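PA_0080 (PDB 3ZHN) is TssJ1, an outer-membrane lipoprotein of the type VI secretion system, and probably tethers the membrane-spanning assembly of this toxin-delivery machine. Local coordinates at residues A[29-40]-A[135-146]; A[120-130]-A[146-154]. All coordinates share one frame; numbering follows the deposited sequence. Where two conformers were deposited one is given.

Interaction 1. Residues A[29-40]-A[135-146]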
# COMPACT_ATOMS: atom_id res chain seq x y z
N PRO A 29 0.52 24.80 1.69
CA PRO A 29 0.91 23.64 2.50
C PRO A 29 1.15 22.38 1.65
O PRO A 29 0.49 22.17 0.68
CB PRO A 29 -0.32 23.43 3.41
CG PRO A 29 -1.46 23.81 2.53
CD PRO A 29 -0.95 24.96 1.68
N PRO A 30 2.10 21.52 2.06
CA PRO A 30 2.28 20.23 1.40
C PRO A 30 1.11 19.25 1.66
O PRO A 30 0.36 19.37 2.63
CB PRO A 30 3.51 19.67 2.13
CG PRO A 30 3.31 20.16 3.53
CD PRO A 30 2.80 21.56 3.36
N THR A 31 0.94 18.30 0.78
CA THR A 31 0.06 17.20 1.03
C THR A 31 0.82 16.28 2.03
O THR A 31 1.91 15.85 1.74
CB THR A 31 -0.16 16.45 -0.28
OG1 THR A 31 -0.64 17.33 -1.33
CG2 THR A 31 -1.13 15.31 -0.04
N ARG A 32 0.31 16.11 3.22
CA ARG A 32 0.93 15.33 4.27
C ARG A 32 0.12 14.11 4.56
O ARG A 32 -1.08 14.19 4.74
CB ARG A 32 1.01 16.16 5.54
CG ARG A 32 1.92 15.57 6.58
CD ARG A 32 2.29 16.65 7.58
NE ARG A 32 3.06 17.75 7.00
CZ ARG A 32 4.38 17.70 6.80
NH1 ARG A 32 5.05 16.59 7.13
NH2 ARG A 32 5.02 18.74 6.29
N VAL A 33 0.82 12.98 4.65
CA VAL A 33 0.18 11.71 4.94
C VAL A 33 0.95 11.06 6.11
O VAL A 33 2.19 11.01 6.09
CB VAL A 33 0.20 10.78 3.70
CG1 VAL A 33 -0.39 9.40 4.03
CG2 VAL A 33 -0.44 11.49 2.53
N VAL A 34 0.20 10.60 7.11
CA VAL A 34 0.69 9.74 8.12
C VAL A 34 -0.05 8.41 8.02
O VAL A 34 -1.29 8.41 7.99
CB VAL A 34 0.57 10.30 9.55
CG1 VAL A 34 1.33 9.40 10.52
CG2 VAL A 34 1.18 11.71 9.64
N ILE A 35 0.72 7.32 7.95
CA ILE A 35 0.17 6.00 7.89
C ILE A 35 0.69 5.19 9.05
O ILE A 35 1.93 5.06 9.23
CB ILE A 35 0.56 5.27 6.59
CG1 ILE A 35 -0.09 5.96 5.37
CG2 ILE A 35 0.17 3.77 6.63
CD1 ILE A 35 0.51 5.51 4.05
N TRP A 36 -0.27 4.63 9.77
CA TRP A 36 0.03 3.61 10.76
C TRP A 36 -0.27 2.27 10.14
O TRP A 36 -1.44 1.96 9.79
CB TRP A 36 -0.78 3.77 12.03
CG TRP A 36 -0.35 4.91 12.86
CD1 TRP A 36 0.52 4.89 13.96
CD2 TRP A 36 -0.80 6.27 12.73
NE1 TRP A 36 0.62 6.14 14.50
CE2 TRP A 36 -0.14 7.01 13.74
CE3 TRP A 36 -1.66 6.93 11.85
CZ2 TRP A 36 -0.35 8.35 13.93
CZ3 TRP A 36 -1.86 8.30 12.05
CH2 TRP A 36 -1.21 8.98 13.08
N LEU A 37 0.78 1.44 10.03
CA LEU A 37 0.69 0.10 9.43
C LEU A 37 0.57 -0.92 10.55
O LEU A 37 1.42 -0.94 11.43
CB LEU A 37 1.96 -0.23 8.61
CG LEU A 37 2.38 0.60 7.38
CD1 LEU A 37 3.75 0.14 6.90
CD2 LEU A 37 1.35 0.37 6.29
N HIS A 38 -0.46 -1.78 10.50
CA HIS A 38 -0.70 -2.75 11.51
C HIS A 38 -0.70 -4.10 10.84
O HIS A 38 -1.62 -4.43 10.08
CB HIS A 38 -2.10 -2.53 12.15
CG HIS A 38 -2.36 -1.14 12.56
ND1 HIS A 38 -1.76 -0.53 13.65
CD2 HIS A 38 -3.19 -0.23 12.02
CE1 HIS A 38 -2.19 0.71 13.74
NE2 HIS A 38 -3.04 0.93 12.75
N ALA A 39 0.36 -4.88 11.08
CA ALA A 39 0.43 -6.22 10.52
C ALA A 39 -0.23 -7.17 11.49
O ALA A 39 0.21 -7.29 12.64
CB ALA A 39 1.88 -6.61 10.26
N ALA A 40 -1.29 -7.88 11.03
CA ALA A 40 -2.07 -8.68 11.97
C ALA A 40 -1.26 -9.88 12.50
O ALA A 40 -0.32 -10.32 11.85
CB ALA A 40 -3.37 -9.15 11.29
N PRO A 135 -6.56 13.96 -1.06
CA PRO A 135 -6.70 15.40 -1.37
C PRO A 135 -5.41 16.19 -1.20
O PRO A 135 -4.69 16.06 -0.21
CB PRO A 135 -7.73 15.91 -0.41
CG PRO A 135 -8.21 14.78 0.33
CD PRO A 135 -7.39 13.57 0.08
N GLY A 136 -5.15 17.01 -2.21
CA GLY A 136 -3.91 17.76 -2.27
C GLY A 136 -3.91 18.89 -1.27
O GLY A 136 -4.95 19.46 -0.93
N GLN A 137 -2.73 19.21 -0.78
CA GLN A 137 -2.49 20.33 0.08
C GLN A 137 -3.28 20.27 1.38
O GLN A 137 -3.56 21.28 2.03
CB GLN A 137 -2.69 21.64 -0.71
CG GLN A 137 -1.71 21.74 -1.91
CD GLN A 137 -2.08 20.83 -3.08
OE1 GLN A 137 -1.29 19.93 -3.50
NE2 GLN A 137 -3.30 21.05 -3.64
N ARG A 138 -3.58 19.03 1.78
CA ARG A 138 -4.29 18.76 3.03
C ARG A 138 -3.58 17.60 3.76
O ARG A 138 -2.74 16.88 3.18
CB ARG A 138 -5.76 18.38 2.74
CG ARG A 138 -6.52 19.47 2.06
CD ARG A 138 -7.97 19.08 1.87
NE ARG A 138 -8.62 20.20 1.20
CZ ARG A 138 -9.07 21.28 1.84
NH1 ARG A 138 -9.01 21.38 3.17
NH2 ARG A 138 -9.61 22.26 1.14
N THR A 139 -3.93 17.41 5.04
CA THR A 139 -3.36 16.34 5.86
C THR A 139 -4.29 15.16 5.88
O THR A 139 -5.43 15.32 6.14
CB THR A 139 -3.07 16.84 7.28
OG1 THR A 139 -2.01 17.79 7.20
CG2 THR A 139 -2.70 15.70 8.23
N SER A 140 -3.75 13.97 5.58
CA SER A 140 -4.47 12.71 5.67
C SER A 140 -3.76 11.76 6.61
O SER A 140 -2.58 11.52 6.44
CB SER A 140 -4.61 12.05 4.27
OG SER A 140 -5.37 12.82 3.37
N HIS A 141 -4.51 11.18 7.54
CA HIS A 141 -4.03 10.17 8.47
C HIS A 141 -4.77 8.87 8.18
O HIS A 141 -6.00 8.91 8.02
CB HIS A 141 -4.15 10.61 9.93
CG HIS A 141 -3.20 11.70 10.33
ND1 HIS A 141 -3.03 12.09 11.65
CD2 HIS A 141 -2.29 12.41 9.61
CE1 HIS A 141 -2.12 13.04 11.71
NE2 HIS A 141 -1.67 13.27 10.49
N LEU A 142 -4.04 7.77 8.14
CA LEU A 142 -4.59 6.48 7.71
C LEU A 142 -4.08 5.42 8.66
O LEU A 142 -2.92 5.35 9.00
CB LEU A 142 -4.18 6.18 6.30
CG LEU A 142 -4.53 7.16 5.22
CD1 LEU A 142 -3.82 6.82 3.97
CD2 LEU A 142 -6.02 7.12 4.92
N ASP A 143 -4.98 4.48 8.95
CA ASP A 143 -4.64 3.21 9.60
C ASP A 143 -4.80 2.16 8.54
O ASP A 143 -5.94 1.92 8.01
CB ASP A 143 -5.58 2.91 10.75
CG ASP A 143 -5.15 3.68 12.03
OD1 ASP A 143 -4.05 3.40 12.57
OD2 ASP A 143 -5.89 4.57 12.46
N ILE A 144 -3.67 1.48 8.24
CA ILE A 144 -3.67 0.46 7.20
C ILE A 144 -3.35 -0.88 7.87
O ILE A 144 -2.27 -1.04 8.45
CB ILE A 144 -2.73 0.79 6.06
CG1 ILE A 144 -3.20 2.11 5.39
CG2 ILE A 144 -2.71 -0.33 5.03
CD1 ILE A 144 -2.45 2.59 4.21
N THR A 145 -4.29 -1.84 7.81
CA THR A 145 -4.14 -3.16 8.38
C THR A 145 -3.77 -4.12 7.28
O THR A 145 -4.47 -4.17 6.25
CB THR A 145 -5.40 -3.57 9.20
OG1 THR A 145 -5.58 -2.56 10.20
CG2 THR A 145 -5.18 -4.94 9.88
N LEU A 146 -2.73 -4.91 7.52
CA LEU A 146 -2.40 -6.03 6.68
C LEU A 146 -2.92 -7.30 7.38
O LEU A 146 -2.34 -7.76 8.36
CB LEU A 146 -0.92 -6.13 6.44
CG LEU A 146 -0.32 -4.85 5.80
CD1 LEU A 146 -0.98 -4.42 4.54
CD2 LEU A 146 -0.08 -3.72 6.79
O HOH W 1 -0.87 19.76 5.31
O HOH W 2 1.28 19.37 -2.46
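His38 reaches back past its own partner Thr145 to Asp143, two residues earlier on the neighbouring strand, and gives its NE2 proton to Asp143 OD1 at 2.7 Å. The acceptor lies in the plane of the imidazole, but the oxygen is approached on its anti side, 29° out of the carboxylate plane. Glu100 takes ND1, so both ring nitrogens are engaged and the ring's rotation is fixed; Asp143 OD1 has a second partner in Arg156, a salt bridge. Farther along the same face, the six-membered ring of Trp36 turns its edge to the face of His141, centroids 5.5 Å apart and planes at 72°. Val34 CB sits over a face of that imidazole, 3.9 Å from the ring centroid. On the other face, Leu146 packs CD2 3.7 Å from His38 O, and Ile35 CG2 meets Ile144 CD1 at 3.8 Å. At the start, the hydroxyl of Thr31, set beside its own backbone N (chi1 -54°), accepts the N-H of Gln137 from the type II turn 135-138. Gln137 CB and CG lie along Pro29 O, CG at 3.4 Å, while Pro29 CG meets Gln137 O and a water joins Gln137 OE1 to Thr31 OG1. Strands 31-39 and 139-146 form the central pair of a mixed sheet, flanked by antiparallel strands 100-107 and 151-155; Leu114 and Phe116 of strand 113-118, in the second sheet, touch Val33 and Ile144.

Interaction 2. Residues A[120-130]-A[146-154]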
# COMPACT_ATOMS: atom_id res chain seq x y z
N TYR A 120 0.75 -11.25 -1.01
CA TYR A 120 0.06 -12.38 -0.36
C TYR A 120 0.39 -13.72 -1.10
O TYR A 120 0.49 -13.74 -2.33
CB TYR A 120 -1.47 -12.15 -0.26
CG TYR A 120 -1.86 -11.23 0.85
CD1 TYR A 120 -1.72 -11.64 2.14
CD2 TYR A 120 -2.22 -9.92 0.63
CE1 TYR A 120 -2.04 -10.83 3.21
CE2 TYR A 120 -2.54 -9.09 1.70
CZ TYR A 120 -2.47 -9.56 3.00
OH TYR A 120 -2.77 -8.71 4.05
N ARG A 121 0.49 -14.78 -0.30
CA ARG A 121 0.83 -16.12 -0.81
C ARG A 121 -0.13 -16.65 -1.88
O ARG A 121 0.31 -17.23 -2.87
CB ARG A 121 0.96 -17.09 0.33
CG ARG A 121 1.43 -18.48 -0.06
CD ARG A 121 1.54 -19.45 1.12
NE ARG A 121 0.32 -19.52 1.89
CZ ARG A 121 -0.73 -20.29 1.55
NH1 ARG A 121 -0.69 -21.06 0.49
NH2 ARG A 121 -1.83 -20.28 2.31
N ASP A 122 -1.39 -16.38 -1.67
CA ASP A 122 -2.44 -16.82 -2.59
C ASP A 122 -3.19 -15.56 -3.00
O ASP A 122 -4.18 -15.14 -2.37
CB ASP A 122 -3.40 -17.84 -2.00
CG ASP A 122 -4.55 -18.18 -2.95
OD1 ASP A 122 -4.41 -18.00 -4.19
OD2 ASP A 122 -5.64 -18.55 -2.46
N LEU A 123 -2.78 -15.02 -4.12
CA LEU A 123 -3.41 -13.77 -4.64
C LEU A 123 -4.87 -13.94 -5.06
O LEU A 123 -5.66 -13.00 -4.94
CB LEU A 123 -2.58 -13.21 -5.77
CG LEU A 123 -1.20 -12.77 -5.32
CD1 LEU A 123 -0.38 -12.41 -6.53
CD2 LEU A 123 -1.14 -11.63 -4.29
N ASP A 124 -5.29 -15.16 -5.42
CA ASP A 124 -6.73 -15.41 -5.76
C ASP A 124 -7.67 -15.07 -4.66
O ASP A 124 -8.75 -14.59 -4.94
CB ASP A 124 -6.91 -16.86 -6.28
CG ASP A 124 -8.41 -17.28 -6.34
OD1 ASP A 124 -9.05 -17.79 -5.36
OD2 ASP A 124 -9.00 -17.04 -7.34
N ARG A 125 -7.34 -15.42 -3.43
CA ARG A 125 -8.23 -15.17 -2.31
C ARG A 125 -8.01 -13.80 -1.68
O ARG A 125 -8.83 -13.40 -0.81
CB ARG A 125 -7.99 -16.25 -1.22
CG ARG A 125 -6.79 -15.92 -0.31
CD ARG A 125 -6.45 -16.87 0.79
NE ARG A 125 -6.04 -18.18 0.23
CZ ARG A 125 -5.69 -19.23 0.99
NH1 ARG A 125 -5.70 -19.19 2.30
NH2 ARG A 125 -5.30 -20.34 0.44
N ALA A 126 -6.98 -13.07 -2.11
CA ALA A 126 -6.55 -11.91 -1.36
C ALA A 126 -7.04 -10.60 -1.96
O ALA A 126 -7.12 -10.45 -3.18
CB ALA A 126 -5.01 -11.89 -1.26
N THR A 127 -7.27 -9.61 -1.08
CA THR A 127 -7.34 -8.20 -1.53
C THR A 127 -5.93 -7.65 -1.39
O THR A 127 -5.48 -7.05 -0.42
CB THR A 127 -8.34 -7.45 -0.69
OG1 THR A 127 -9.59 -8.14 -0.75
CG2 THR A 127 -8.58 -6.05 -1.17
N TRP A 128 -5.20 -7.86 -2.47
CA TRP A 128 -3.78 -7.57 -2.53
C TRP A 128 -3.40 -6.22 -3.12
O TRP A 128 -2.23 -5.84 -3.05
CB TRP A 128 -2.99 -8.65 -3.27
CG TRP A 128 -3.47 -8.86 -4.68
CD1 TRP A 128 -4.34 -9.84 -5.11
CD2 TRP A 128 -2.99 -8.23 -5.87
NE1 TRP A 128 -4.46 -9.81 -6.49
CE2 TRP A 128 -3.65 -8.83 -6.98
CE3 TRP A 128 -2.08 -7.17 -6.11
CZ2 TRP A 128 -3.43 -8.40 -8.31
CZ3 TRP A 128 -1.86 -6.76 -7.41
CH2 TRP A 128 -2.53 -7.37 -8.49
N ARG A 129 -4.38 -5.49 -3.65
CA ARG A 129 -4.17 -4.20 -4.18
C ARG A 129 -5.23 -3.24 -3.63
O ARG A 129 -6.40 -3.59 -3.56
CB ARG A 129 -4.23 -4.24 -5.72
CG ARG A 129 -4.10 -2.88 -6.39
CD ARG A 129 -3.86 -2.93 -7.88
NE ARG A 129 -4.87 -3.77 -8.47
CZ ARG A 129 -4.73 -4.40 -9.64
NH1 ARG A 129 -3.74 -4.09 -10.44
NH2 ARG A 129 -5.57 -5.38 -9.94
N GLN A 130 -4.81 -2.01 -3.33
CA GLN A 130 -5.67 -0.92 -2.98
C GLN A 130 -5.17 0.37 -3.60
O GLN A 130 -3.97 0.50 -3.82
CB GLN A 130 -5.76 -0.71 -1.47
CG GLN A 130 -6.37 -1.82 -0.63
CD GLN A 130 -7.84 -1.93 -0.76
OE1 GLN A 130 -8.45 -1.31 -1.56
NE2 GLN A 130 -8.42 -2.74 0.07
N LEU A 146 -2.73 -4.91 7.52
CA LEU A 146 -2.40 -6.03 6.68
C LEU A 146 -2.92 -7.30 7.38
O LEU A 146 -2.34 -7.76 8.36
CB LEU A 146 -0.92 -6.13 6.44
CG LEU A 146 -0.32 -4.85 5.80
CD1 LEU A 146 -0.98 -4.42 4.54
CD2 LEU A 146 -0.08 -3.72 6.79
N GLY A 147 -4.06 -7.79 6.89
CA GLY A 147 -4.68 -8.99 7.47
C GLY A 147 -4.17 -10.32 6.94
O GLY A 147 -3.13 -10.38 6.27
N ALA A 148 -4.84 -11.39 7.33
CA ALA A 148 -4.46 -12.68 6.82
C ALA A 148 -4.46 -12.65 5.27
O ALA A 148 -3.59 -13.33 4.65
CB ALA A 148 -5.42 -13.73 7.28
N GLN A 149 -5.44 -11.96 4.68
CA GLN A 149 -5.62 -12.00 3.23
C GLN A 149 -6.12 -10.71 2.58
O GLN A 149 -6.56 -10.75 1.43
CB GLN A 149 -6.54 -13.20 2.75
CG GLN A 149 -7.93 -13.10 3.19
CD GLN A 149 -8.74 -14.36 3.06
OE1 GLN A 149 -8.23 -15.44 3.12
NE2 GLN A 149 -10.01 -14.19 2.86
N ALA A 150 -5.97 -9.57 3.25
CA ALA A 150 -6.47 -8.35 2.71
C ALA A 150 -5.79 -7.13 3.36
O ALA A 150 -5.54 -7.11 4.59
CB ALA A 150 -7.98 -8.25 2.93
N ILE A 151 -5.56 -6.14 2.52
CA ILE A 151 -5.21 -4.79 2.91
C ILE A 151 -6.51 -4.06 3.23
O ILE A 151 -7.38 -4.01 2.38
CB ILE A 151 -4.50 -3.99 1.82
CG1 ILE A 151 -3.29 -4.74 1.26
CG2 ILE A 151 -4.16 -2.62 2.34
CD1 ILE A 151 -2.77 -4.16 -0.00
N GLY A 152 -6.61 -3.49 4.42
CA GLY A 152 -7.71 -2.69 4.89
C GLY A 152 -7.24 -1.28 5.26
O GLY A 152 -6.33 -1.09 6.05
N ILE A 153 -7.92 -0.27 4.70
CA ILE A 153 -7.58 1.10 4.99
C ILE A 153 -8.76 1.80 5.67
O ILE A 153 -9.93 1.70 5.23
CB ILE A 153 -7.27 1.84 3.67
CG1 ILE A 153 -6.21 1.13 2.81
CG2 ILE A 153 -6.97 3.33 3.91
CD1 ILE A 153 -5.97 1.81 1.45
N VAL A 154 -8.43 2.54 6.73
CA VAL A 154 -9.39 3.29 7.53
C VAL A 154 -8.82 4.71 7.79
O VAL A 154 -7.65 4.86 8.11
CB VAL A 154 -9.72 2.61 8.90
CG1 VAL A 154 -10.74 3.40 9.70
CG2 VAL A 154 -10.27 1.19 8.74
O HOH W 3 -6.03 -16.83 4.14
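Tyr120 lays its ring against the 147-150 turn, with Gln149 CA over one face, 4.0 Å from the ring centroid, a CH-pi contact. Its hydroxyl enters the turn and donates to Gly147 O at 2.8 Å. That oxygen lies near the ring plane, whereas the hydroxyl stands 42° above the plane of the carbonyl, off its lone pairs. A bond from Gly147 N to Ala150 O closes the turn from within.

Beside the ring the two backbones form a single bridge: Thr127 N donates to Gln149 O, and Thr127 O accepts from Ile151 N. Here Thr127 CB and Ala150 CB lie 3.7 Å apart. Gln130 and Ile151 run antiparallel alongside one another, CG against CB. A bend at chi2 (-73°) turns the glutamine amide back to Ile151, where NE2 donates to the backbone O at 2.8 Å, nearly in its own amide plane. Ile151 CD1 meets Trp128 O at 3.5 Å. At the outer end Arg125 lies roughly perpendicular to Gln149, their guanidinium and amide planes 82° apart. Arg125 CD approaches Gln149 OE1 at 3.3 Å, while a water bridges NH1 to that oxygen and Asp122 OD2 holds NE in a salt bridge.

The contact joins an edge strand of each sheet in a beta sandwich, chiefly through bonds to main-chain carbonyls. Phenol, amide and backbone N-H groups serve the carbonyls of Gly147, Gln149 and Ile151, while Thr127 O takes Ile151 N. Charge enters at the exposed Arg125-Gln149 end, where the direct arginine-glutamine approach is through carbon and the polar link runs through water.

Interaction 1 pairs strands within one sheet, whereas interaction 2 ties that sheet to the other across the sandwich edge; their centres lie 18 Å apart. Leu146 belongs to both, ending the parallel strand and starting the turn that leads to strand 151-155. That strand returns antiparallel to 139-146, with probable hydrogen bonds from Thr145 N to Gly152 O and from Asp143 N to Val154 O, each 2.8 Å. Between the two sites, Ile144 CG2 and Ile151 CG2 pack at 3.8 Å. The chain thus runs consecutively from strand 129-133 in one sheet through strands 139-146 and 151-155 in the other, and the four segments alternate in sequence.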